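Local coordinates for protein similar to yteR (Bacilus subtilis) (PDB 4WU0) that probably hydrolyses unsaturated rhamnogalacturonan fragments derived from pectin, as a glycoside hydrolase of family 105, at residues Y123-G131 and L174-E184; V240-W248 and E293-F302. All coordinates share one frame; numbering follows the deposited sequence.

Contact 1. Residues Y123-G131 and L174-E184; sequences YPHQIWLDG and LYHAYDESKTE
A two-stranded antiparallel ribbon pairs Gln126, Ile127 and Trp128 with Asp179, Tyr178 and Ala177, just ahead of helix 129-146 in this six-hairpin glycosidase. The strand axes lie at 174°, and the register follows from reciprocal bonds between Ile127 and Tyr178, with Ile127 N to Tyr178 O at 2.9 Å. A further backbone bond, Leu129 N to His176 O at 2.9 Å, follows just beyond the paired residues. On the face shared by Gln126, Trp128 and Ala177, the methyl of Ala177 sits over the indole: its CB is 4.0 Å from the centroid of the Trp128 five-membered ring, a CH-pi contact. Trp128 NE1 helps fix the indole's rotation, giving an in-plane bond to a lone pair of Gln126 OE1 (3.0 Å). The other end of that amide, Gln126 NE2, reaches Glu184 OE2 at 2.9 Å, although amide and carboxylate planes stand 85° apart. His176 NE2 lies 3.2 Å from Asp130 OD1, a weak bond supplemented by a water touching NE2 and Asp130 OD2; His176 ND1 is bonded to Tyr335. Asp179 has CG anti to its backbone N (chi1 -176°), which brings the carboxylate into the turn that follows. OD1 receives Ser181 N, which makes an Asx turn, and also Ser181 OG at 2.8 Å, while OD2 receives Glu184 N and Thr183 N. Four protein donors and a water, which also reaches Pro124 O and Gln126 NE2, grip the buried Asp179 carboxylate, probably stabilising its negative charge and fixing the turn that leads to Glu184.

Contact 2. Residues V240-W248 and E293-F302; sequences VQDNASKVW and EAYKGLINEF
Val247 splits its two methyls between different parts of helix 288-302. CG1, anti to the carbonyl carbon (chi1 -53°), lies against the backbone, 3.6 Å from Gly297 C, and Val247 CG2 approaches the Phe302 ring obliquely, 3.8 Å from Phe302 CZ. Gly297 has no side chain to keep the loop off, and Ser245 O approaches Gly297 CA to 3.6 Å. The loop that presents these groups follows helix 223-240 in the mainly helical six-hairpin fold. It is shaped from within: Asp242 OD2 accepts from Ser245 N, an Asx motif, and also from Ser245 OG, and Ser245 OG accepts from Val247 N, an ST turn. Lys246 lays its aliphatic chain across Glu293, Lys246 CE reaching Glu293 OE2 at 3.5 Å. The ammonium is turned elsewhere, since Lys246 NZ donates to a lone pair of Asn243 O at 2.7 Å and stands 4.3 Å from Glu293 OE1, beyond a salt bridge. Ala294 CB lies 3.5 Å from Lys246 O and also touches Trp248 CZ3. The Lys246 carbonyl also takes Gln241 NE2 at 2.9 Å, from above its plane, and a water joins Gln241 NE2 to Glu293 OE1. A second water links Ser245 O with Glu301 OE2.

How the contacts relate
From the N terminus, the chain passes through helices up to 93-108 before reaching strand 126-128. Contact 1 then closes a loop of 42 intervening residues, 30 of them helical, so that helices 129-146 and 152-166 leave and return beside one short ribbon. Helices 199-215 and 223-240 follow, and only then does contact 2 open. It spans 44 residues, including helix 264-279, and ties the loop after helix 223-240 to helix 288-302. The two closures are in series, neither nested nor crossed. The centres of contact 1 and contact 2 are about 29 Å apart and the nearest atoms of contact 1 and contact 2 about 9 Å apart, so the two contacts do not touch.

Contact 1. Residues Y123-G131 and L174-E184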
loop_
_atom_site.group_PDB
_atom_site.type_symbol
_atom_site.label_atom_id
_atom_site.label_comp_id
_atom_site.label_asym_id
_atom_site.label_seq_id
_atom_site.Cartn_x
_atom_site.Cartn_y
_atom_site.Cartn_z
ATOM N N TYR A 123 3.425 -6.318 18.080
ATOM C CA TYR A 123 2.040 -5.839 18.130
ATOM C C TYR A 123 1.060 -7.007 18.223
ATOM O O TYR A 123 0.231 -7.247 17.335
ATOM C CB TYR A 123 1.733 -4.967 16.912
ATOM C CG TYR A 123 2.579 -3.715 16.823
ATOM C CD1 TYR A 123 2.710 -2.861 17.915
ATOM C CD2 TYR A 123 3.258 -3.402 15.665
ATOM C CE1 TYR A 123 3.498 -1.715 17.844
ATOM C CE2 TYR A 123 4.061 -2.256 15.584
ATOM C CZ TYR A 123 4.169 -1.425 16.675
ATOM O OH TYR A 123 4.956 -0.297 16.584
ATOM N N PRO A 124 1.151 -7.749 19.314
ATOM C CA PRO A 124 0.347 -8.973 19.396
ATOM C C PRO A 124 -1.133 -8.675 19.360
ATOM O O PRO A 124 -1.564 -7.703 19.967
ATOM C CB PRO A 124 0.731 -9.549 20.755
ATOM C CG PRO A 124 1.194 -8.387 21.541
ATOM C CD PRO A 124 1.887 -7.487 20.559
ATOM N N HIS A 125 -1.879 -9.514 18.643
ATOM C CA HIS A 125 -3.339 -9.460 18.569
ATOM C C HIS A 125 -3.851 -8.302 17.733
ATOM O O HIS A 125 -5.048 -8.043 17.744
ATOM C CB HIS A 125 -3.979 -9.397 19.966
ATOM C CG HIS A 125 -3.321 -10.287 20.971
ATOM N ND1 HIS A 125 -3.290 -11.657 20.845
ATOM C CD2 HIS A 125 -2.640 -9.997 22.101
ATOM C CE1 HIS A 125 -2.628 -12.178 21.865
ATOM N NE2 HIS A 125 -2.230 -11.191 22.644
ATOM N N GLN A 126 -2.963 -7.632 16.999
ATOM C CA GLN A 126 -3.332 -6.409 16.279
ATOM C C GLN A 126 -3.413 -6.609 14.774
ATOM O O GLN A 126 -2.538 -7.221 14.169
ATOM C CB GLN A 126 -2.346 -5.284 16.585
ATOM C CG GLN A 126 -2.364 -4.878 18.038
ATOM C CD GLN A 126 -1.314 -3.864 18.399
ATOM O OE1 GLN A 126 -0.977 -2.969 17.603
ATOM N NE2 GLN A 126 -0.770 -3.996 19.607
ATOM N N ILE A 127 -4.471 -6.068 14.177
ATOM C CA ILE A 127 -4.599 -5.998 12.734
ATOM C C ILE A 127 -4.533 -4.524 12.362
ATOM O O ILE A 127 -5.368 -3.746 12.806
ATOM C CB ILE A 127 -5.936 -6.553 12.231
ATOM C CG1 ILE A 127 -6.092 -8.023 12.648
ATOM C CG2 ILE A 127 -6.022 -6.403 10.703
ATOM C CD1 ILE A 127 -7.485 -8.585 12.425
ATOM N N TRP A 128 -3.547 -4.132 11.564
ATOM C CA TRP A 128 -3.507 -2.781 10.992
ATOM C C TRP A 128 -3.771 -2.878 9.494
ATOM O O TRP A 128 -3.315 -3.832 8.835
ATOM C CB TRP A 128 -2.147 -2.108 11.161
ATOM C CG TRP A 128 -1.553 -1.998 12.545
ATOM C CD1 TRP A 128 -1.892 -2.689 13.681
ATOM C CD2 TRP A 128 -0.459 -1.148 12.904
ATOM N NE1 TRP A 128 -1.071 -2.301 14.725
ATOM C CE2 TRP A 128 -0.183 -1.363 14.269
ATOM C CE3 TRP A 128 0.318 -0.227 12.198
ATOM C CZ2 TRP A 128 0.833 -0.685 14.940
ATOM C CZ3 TRP A 128 1.314 0.442 12.862
ATOM C CH2 TRP A 128 1.573 0.213 14.217
ATOM N N LEU A 129 -4.510 -1.914 8.952
ATOM C CA LEU A 129 -4.861 -1.968 7.529
ATOM C C LEU A 129 -3.607 -2.089 6.665
ATOM O O LEU A 129 -3.628 -2.802 5.644
ATOM C CB LEU A 129 -5.653 -0.726 7.099
ATOM C CG LEU A 129 -7.081 -0.573 7.626
ATOM C CD1 LEU A 129 -7.735 0.656 7.086
ATOM C CD2 LEU A 129 -7.896 -1.817 7.288
ATOM N N ASP A 130 -2.541 -1.373 7.034
ATOM C CA ASP A 130 -1.293 -1.408 6.282
ATOM C C ASP A 130 -0.885 -2.842 5.950
ATOM O O ASP A 130 -0.400 -3.108 4.855
ATOM C CB ASP A 130 -0.099 -0.774 7.052
ATOM C CG ASP A 130 -0.404 0.559 7.706
ATOM O OD1 ASP A 130 -1.471 0.725 8.293
ATOM O OD2 ASP A 130 0.475 1.455 7.655
ATOM N N GLY A 131 -1.031 -3.759 6.913
ATOM C CA GLY A 131 -0.563 -5.122 6.768
ATOM C C GLY A 131 -1.228 -5.938 5.686
ATOM O O GLY A 131 -0.647 -6.887 5.173
ATOM N N LEU A 174 -12.846 2.462 7.200
ATOM C CA LEU A 174 -12.213 1.523 8.121
ATOM C C LEU A 174 -11.139 2.232 8.929
ATOM O O LEU A 174 -10.344 3.016 8.402
ATOM C CB LEU A 174 -11.574 0.334 7.376
ATOM C CG LEU A 174 -12.495 -0.762 6.842
ATOM C CD1 LEU A 174 -13.352 -0.259 5.709
ATOM C CD2 LEU A 174 -11.695 -1.984 6.394
ATOM N N TYR A 175 -11.143 1.974 10.225
ATOM C CA TYR A 175 -10.151 2.535 11.119
ATOM C C TYR A 175 -8.777 1.950 10.830
ATOM O O TYR A 175 -8.648 0.849 10.309
ATOM C CB TYR A 175 -10.528 2.261 12.571
ATOM C CG TYR A 175 -11.805 2.912 12.999
ATOM C CD1 TYR A 175 -11.818 4.209 13.473
ATOM C CD2 TYR A 175 -13.009 2.229 12.928
ATOM C CE1 TYR A 175 -13.006 4.813 13.866
ATOM C CE2 TYR A 175 -14.188 2.833 13.306
ATOM C CZ TYR A 175 -14.173 4.119 13.771
ATOM O OH TYR A 175 -15.346 4.715 14.163
ATOM N N HIS A 176 -7.747 2.688 11.218
ATOM C CA HIS A 176 -6.360 2.324 10.956
ATOM C C HIS A 176 -6.002 0.938 11.544
ATOM O O HIS A 176 -5.404 0.105 10.869
ATOM C CB HIS A 176 -5.482 3.414 11.559
ATOM C CG HIS A 176 -4.014 3.273 11.297
ATOM N ND1 HIS A 176 -3.106 4.210 11.744
ATOM C CD2 HIS A 176 -3.290 2.325 10.661
ATOM C CE1 HIS A 176 -1.889 3.840 11.399
ATOM N NE2 HIS A 176 -1.972 2.713 10.724
ATOM N N ALA A 177 -6.406 0.688 12.786
ATOM C CA ALA A 177 -6.002 -0.530 13.476
ATOM C C ALA A 177 -7.027 -1.021 14.483
ATOM O O ALA A 177 -7.919 -0.276 14.929
ATOM C CB ALA A 177 -4.669 -0.308 14.186
ATOM N N TYR A 178 -6.829 -2.282 14.869
ATOM C CA TYR A 178 -7.718 -3.052 15.728
ATOM C C TYR A 178 -6.846 -3.896 16.652
ATOM O O TYR A 178 -5.915 -4.543 16.182
ATOM C CB TYR A 178 -8.578 -3.966 14.847
ATOM C CG TYR A 178 -9.359 -5.041 15.549
ATOM C CD1 TYR A 178 -10.355 -4.732 16.460
ATOM C CD2 TYR A 178 -9.119 -6.382 15.272
ATOM C CE1 TYR A 178 -11.083 -5.732 17.096
ATOM C CE2 TYR A 178 -9.848 -7.384 15.894
ATOM C CZ TYR A 178 -10.830 -7.052 16.797
ATOM O OH TYR A 178 -11.551 -8.061 17.411
ATOM N N ASP A 179 -7.139 -3.879 17.952
ATOM C CA ASP A 179 -6.486 -4.748 18.922
ATOM C C ASP A 179 -7.527 -5.731 19.457
ATOM O O ASP A 179 -8.380 -5.375 20.261
ATOM C CB ASP A 179 -5.918 -3.949 20.091
ATOM C CG ASP A 179 -5.157 -4.814 21.072
ATOM O OD1 ASP A 179 -5.117 -6.045 20.894
ATOM O OD2 ASP A 179 -4.607 -4.268 22.040
ATOM N N GLU A 180 -7.444 -6.969 19.006
ATOM C CA GLU A 180 -8.395 -8.004 19.399
ATOM C C GLU A 180 -8.429 -8.195 20.915
ATOM O O GLU A 180 -9.458 -8.567 21.483
ATOM C CB GLU A 180 -7.974 -9.298 18.704
ATOM C CG GLU A 180 -8.682 -10.527 19.092
ATOM C CD GLU A 180 -8.349 -11.628 18.131
ATOM O OE1 GLU A 180 -7.382 -12.391 18.389
ATOM O OE2 GLU A 180 -9.038 -11.683 17.096
ATOM N N SER A 181 -7.305 -7.912 21.568
ATOM C CA SER A 181 -7.185 -8.119 23.001
ATOM C C SER A 181 -7.700 -6.900 23.748
ATOM O O SER A 181 -7.936 -6.963 24.947
ATOM C CB SER A 181 -5.734 -8.412 23.379
ATOM O OG SER A 181 -4.945 -7.241 23.391
ATOM N N LYS A 182 -7.862 -5.803 23.013
ATOM C CA LYS A 182 -8.345 -4.533 23.548
ATOM C C LYS A 182 -7.501 -4.042 24.733
ATOM O O LYS A 182 -8.015 -3.393 25.646
ATOM C CB LYS A 182 -9.826 -4.631 23.943
ATOM C CG LYS A 182 -10.768 -5.053 22.797
ATOM C CD LYS A 182 -12.233 -4.952 23.205
ATOM C CE LYS A 182 -13.134 -5.834 22.337
ATOM N NZ LYS A 182 -14.504 -6.006 22.945
ATOM N N THR A 183 -6.206 -4.335 24.700
ATOM C CA THR A 183 -5.312 -3.942 25.787
ATOM C C THR A 183 -4.520 -2.658 25.500
ATOM O O THR A 183 -4.182 -1.941 26.428
ATOM C CB THR A 183 -4.338 -5.071 26.147
ATOM O OG1 THR A 183 -3.562 -5.415 25.009
ATOM C CG2 THR A 183 -5.098 -6.303 26.622
ATOM N N GLU A 184 -4.220 -2.362 24.240
ATOM C CA GLU A 184 -3.518 -1.124 23.906
ATOM C C GLU A 184 -4.328 0.108 24.332
ATOM O O GLU A 184 -5.554 0.145 24.165
ATOM C CB GLU A 184 -3.246 -1.025 22.402
ATOM C CG GLU A 184 -2.160 -1.963 21.879
ATOM C CD GLU A 184 -0.724 -1.451 22.078
ATOM O OE1 GLU A 184 -0.522 -0.315 22.575
ATOM O OE2 GLU A 184 0.217 -2.203 21.727
HETATM O O HOH W 1 -1.973 -5.754 21.767
HETATM O O HOH W 2 -4.394 -12.971 18.794
HETATM O O HOH W 3 0.798 2.409 10.158
#

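Contact 2. Residues V240-W248 and E293-F302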
loop_
_atom_site.group_PDB
_atom_site.type_symbol
_atom_site.label_atom_id
_atom_site.label_comp_id
_atom_site.label_asym_id
_atom_site.label_seq_id
_atom_site.Cartn_x
_atom_site.Cartn_y
_atom_site.Cartn_z
ATOM N N VAL A 240 -16.082 11.528 1.431
ATOM C CA VAL A 240 -15.180 12.416 2.149
ATOM C C VAL A 240 -14.105 13.044 1.271
ATOM O O VAL A 240 -13.226 13.739 1.778
ATOM C CB VAL A 240 -14.548 11.738 3.399
ATOM C CG1 VAL A 240 -15.645 11.436 4.434
ATOM C CG2 VAL A 240 -13.729 10.495 3.029
ATOM N N GLN A 241 -14.206 12.851 -0.043
ATOM C CA GLN A 241 -13.305 13.517 -0.971
ATOM C C GLN A 241 -13.461 15.015 -0.790
ATOM O O GLN A 241 -14.579 15.506 -0.698
ATOM C CB GLN A 241 -13.656 13.148 -2.405
ATOM C CG GLN A 241 -12.744 13.723 -3.474
ATOM C CD GLN A 241 -13.301 13.522 -4.883
ATOM O OE1 GLN A 241 -14.503 13.599 -5.104
ATOM N NE2 GLN A 241 -12.427 13.289 -5.829
ATOM N N ASP A 242 -12.348 15.742 -0.782
ATOM C CA ASP A 242 -12.418 17.209 -0.703
ATOM C C ASP A 242 -12.987 17.768 -2.011
ATOM O O ASP A 242 -12.499 17.460 -3.103
ATOM C CB ASP A 242 -11.041 17.781 -0.421
ATOM C CG ASP A 242 -11.050 19.299 -0.300
ATOM O OD1 ASP A 242 -11.821 19.802 0.545
ATOM O OD2 ASP A 242 -10.309 19.979 -1.066
ATOM N N ASN A 243 -14.034 18.576 -1.910
ATOM C CA ASN A 243 -14.721 19.059 -3.104
ATOM C C ASN A 243 -13.862 19.975 -3.974
ATOM O O ASN A 243 -13.896 19.895 -5.186
ATOM C CB ASN A 243 -15.994 19.818 -2.745
ATOM C CG ASN A 243 -16.775 20.216 -3.973
ATOM O OD1 ASN A 243 -17.056 19.380 -4.834
ATOM N ND2 ASN A 243 -17.082 21.504 -4.095
ATOM N N ALA A 244 -13.106 20.859 -3.350
ATOM C CA ALA A 244 -12.328 21.836 -4.106
ATOM C C ALA A 244 -11.138 21.175 -4.809
ATOM O O ALA A 244 -10.916 21.374 -5.993
ATOM C CB ALA A 244 -11.857 22.938 -3.185
ATOM N N SER A 245 -10.383 20.363 -4.083
ATOM C CA SER A 245 -9.140 19.797 -4.598
ATOM C C SER A 245 -9.312 18.455 -5.310
ATOM O O SER A 245 -8.478 18.072 -6.123
ATOM C CB SER A 245 -8.166 19.598 -3.453
ATOM O OG SER A 245 -8.611 18.570 -2.588
ATOM N N LYS A 246 -10.381 17.743 -4.963
ATOM C CA LYS A 246 -10.647 16.385 -5.454
ATOM C C LYS A 246 -9.716 15.324 -4.891
ATOM O O LYS A 246 -9.666 14.217 -5.429
ATOM C CB LYS A 246 -10.667 16.319 -6.992
ATOM C CG LYS A 246 -11.608 17.328 -7.619
ATOM C CD LYS A 246 -13.017 17.232 -7.064
ATOM C CE LYS A 246 -13.954 18.215 -7.785
ATOM N NZ LYS A 246 -15.232 18.448 -7.057
ATOM N N VAL A 247 -9.014 15.642 -3.804
ATOM C CA VAL A 247 -8.162 14.669 -3.141
ATOM C C VAL A 247 -8.606 14.492 -1.678
ATOM O O VAL A 247 -9.739 14.893 -1.313
ATOM C CB VAL A 247 -6.653 14.971 -3.341
ATOM C CG1 VAL A 247 -6.368 15.121 -4.863
ATOM C CG2 VAL A 247 -6.195 16.213 -2.597
ATOM N N TRP A 248 -7.757 13.857 -0.868
ATOM C CA TRP A 248 -8.149 13.388 0.447
ATOM C C TRP A 248 -7.250 13.897 1.570
ATOM O O TRP A 248 -6.068 14.154 1.362
ATOM C CB TRP A 248 -8.208 11.848 0.461
ATOM C CG TRP A 248 -9.417 11.325 -0.261
ATOM C CD1 TRP A 248 -10.613 11.010 0.293
ATOM C CD2 TRP A 248 -9.544 11.065 -1.669
ATOM N NE1 TRP A 248 -11.483 10.597 -0.671
ATOM C CE2 TRP A 248 -10.863 10.621 -1.886
ATOM C CE3 TRP A 248 -8.679 11.182 -2.764
ATOM C CZ2 TRP A 248 -11.345 10.269 -3.167
ATOM C CZ3 TRP A 248 -9.158 10.854 -4.032
ATOM C CH2 TRP A 248 -10.486 10.413 -4.218
ATOM N N GLU A 293 -10.408 13.189 -12.766
ATOM C CA GLU A 293 -10.388 14.475 -12.074
ATOM C C GLU A 293 -9.562 14.404 -10.791
ATOM O O GLU A 293 -8.795 15.321 -10.471
ATOM C CB GLU A 293 -11.827 14.893 -11.782
ATOM C CG GLU A 293 -11.989 16.160 -11.047
ATOM C CD GLU A 293 -13.459 16.460 -10.764
ATOM O OE1 GLU A 293 -14.142 15.605 -10.133
ATOM O OE2 GLU A 293 -13.924 17.545 -11.176
ATOM N N ALA A 294 -9.689 13.299 -10.072
ATOM C CA ALA A 294 -8.935 13.111 -8.839
ATOM C C ALA A 294 -7.442 12.992 -9.137
ATOM O O ALA A 294 -6.613 13.550 -8.411
ATOM C CB ALA A 294 -9.437 11.876 -8.061
ATOM N N TYR A 295 -7.102 12.267 -10.201
ATOM C CA TYR A 295 -5.723 12.184 -10.637
ATOM C C TYR A 295 -5.153 13.561 -10.926
ATOM O O TYR A 295 -4.054 13.890 -10.483
ATOM C CB TYR A 295 -5.555 11.301 -11.875
ATOM C CG TYR A 295 -4.108 11.253 -12.274
ATOM C CD1 TYR A 295 -3.203 10.478 -11.568
ATOM C CD2 TYR A 295 -3.626 12.024 -13.319
ATOM C CE1 TYR A 295 -1.865 10.475 -11.904
ATOM C CE2 TYR A 295 -2.288 12.021 -13.656
ATOM C CZ TYR A 295 -1.411 11.245 -12.944
ATOM O OH TYR A 295 -0.077 11.238 -13.304
ATOM N N LYS A 296 -5.866 14.370 -11.696
ATOM C CA LYS A 296 -5.384 15.708 -11.982
ATOM C C LYS A 296 -5.247 16.534 -10.689
ATOM O O LYS A 296 -4.358 17.378 -10.562
ATOM C CB LYS A 296 -6.299 16.386 -13.001
ATOM C CG LYS A 296 -6.001 15.887 -14.414
ATOM C CD LYS A 296 -6.735 16.640 -15.481
ATOM C CE LYS A 296 -8.206 16.386 -15.343
ATOM N NZ LYS A 296 -9.013 16.960 -16.464
ATOM N N GLY A 297 -6.097 16.242 -9.710
ATOM C CA GLY A 297 -5.982 16.852 -8.401
ATOM C C GLY A 297 -4.684 16.519 -7.697
ATOM O O GLY A 297 -4.116 17.342 -6.991
ATOM N N LEU A 298 -4.192 15.298 -7.864
ATOM C CA LEU A 298 -2.884 14.962 -7.300
ATOM C C LEU A 298 -1.790 15.893 -7.850
ATOM O O LEU A 298 -0.908 16.364 -7.126
ATOM C CB LEU A 298 -2.513 13.526 -7.650
ATOM C CG LEU A 298 -3.437 12.401 -7.237
ATOM C CD1 LEU A 298 -2.880 11.097 -7.777
ATOM C CD2 LEU A 298 -3.521 12.344 -5.735
ATOM N N ILE A 299 -1.803 16.110 -9.150
ATOM C CA ILE A 299 -0.808 16.960 -9.794
ATOM C C ILE A 299 -0.939 18.383 -9.279
ATOM O O ILE A 299 0.060 19.038 -8.925
ATOM C CB ILE A 299 -0.992 16.988 -11.322
ATOM C CG1 ILE A 299 -0.965 15.572 -11.913
ATOM C CG2 ILE A 299 0.048 17.874 -11.992
ATOM C CD1 ILE A 299 0.288 14.809 -11.666
ATOM N N ASN A 300 -2.174 18.887 -9.277
ATOM C CA ASN A 300 -2.415 20.258 -8.844
ATOM C C ASN A 300 -1.961 20.502 -7.395
ATOM O O ASN A 300 -1.336 21.514 -7.090
ATOM C CB ASN A 300 -3.901 20.613 -8.966
ATOM C CG ASN A 300 -4.374 20.680 -10.401
ATOM O OD1 ASN A 300 -3.584 20.892 -11.322
ATOM N ND2 ASN A 300 -5.682 20.519 -10.598
ATOM N N GLU A 301 -2.287 19.587 -6.494
ATOM C CA GLU A 301 -2.026 19.817 -5.075
ATOM C C GLU A 301 -0.612 19.464 -4.647
ATOM O O GLU A 301 -0.081 20.057 -3.695
ATOM C CB GLU A 301 -2.980 19.004 -4.218
ATOM C CG GLU A 301 -4.436 19.357 -4.392
ATOM C CD GLU A 301 -4.753 20.815 -4.119
ATOM O OE1 GLU A 301 -4.211 21.365 -3.150
ATOM O OE2 GLU A 301 -5.555 21.401 -4.868
ATOM N N PHE A 302 -0.015 18.473 -5.298
ATOM C CA PHE A 302 1.174 17.825 -4.725
ATOM C C PHE A 302 2.452 17.875 -5.575
ATOM O O PHE A 302 3.535 17.601 -5.060
ATOM C CB PHE A 302 0.860 16.386 -4.375
ATOM C CG PHE A 302 -0.326 16.212 -3.463
ATOM C CD1 PHE A 302 -0.428 16.904 -2.270
ATOM C CD2 PHE A 302 -1.335 15.332 -3.804
ATOM C CE1 PHE A 302 -1.507 16.712 -1.449
ATOM C CE2 PHE A 302 -2.423 15.152 -2.979
ATOM C CZ PHE A 302 -2.500 15.822 -1.795
HETATM O O HOH W 4 -12.967 13.527 -8.656
HETATM O O HOH W 5 -6.818 20.034 -7.161
#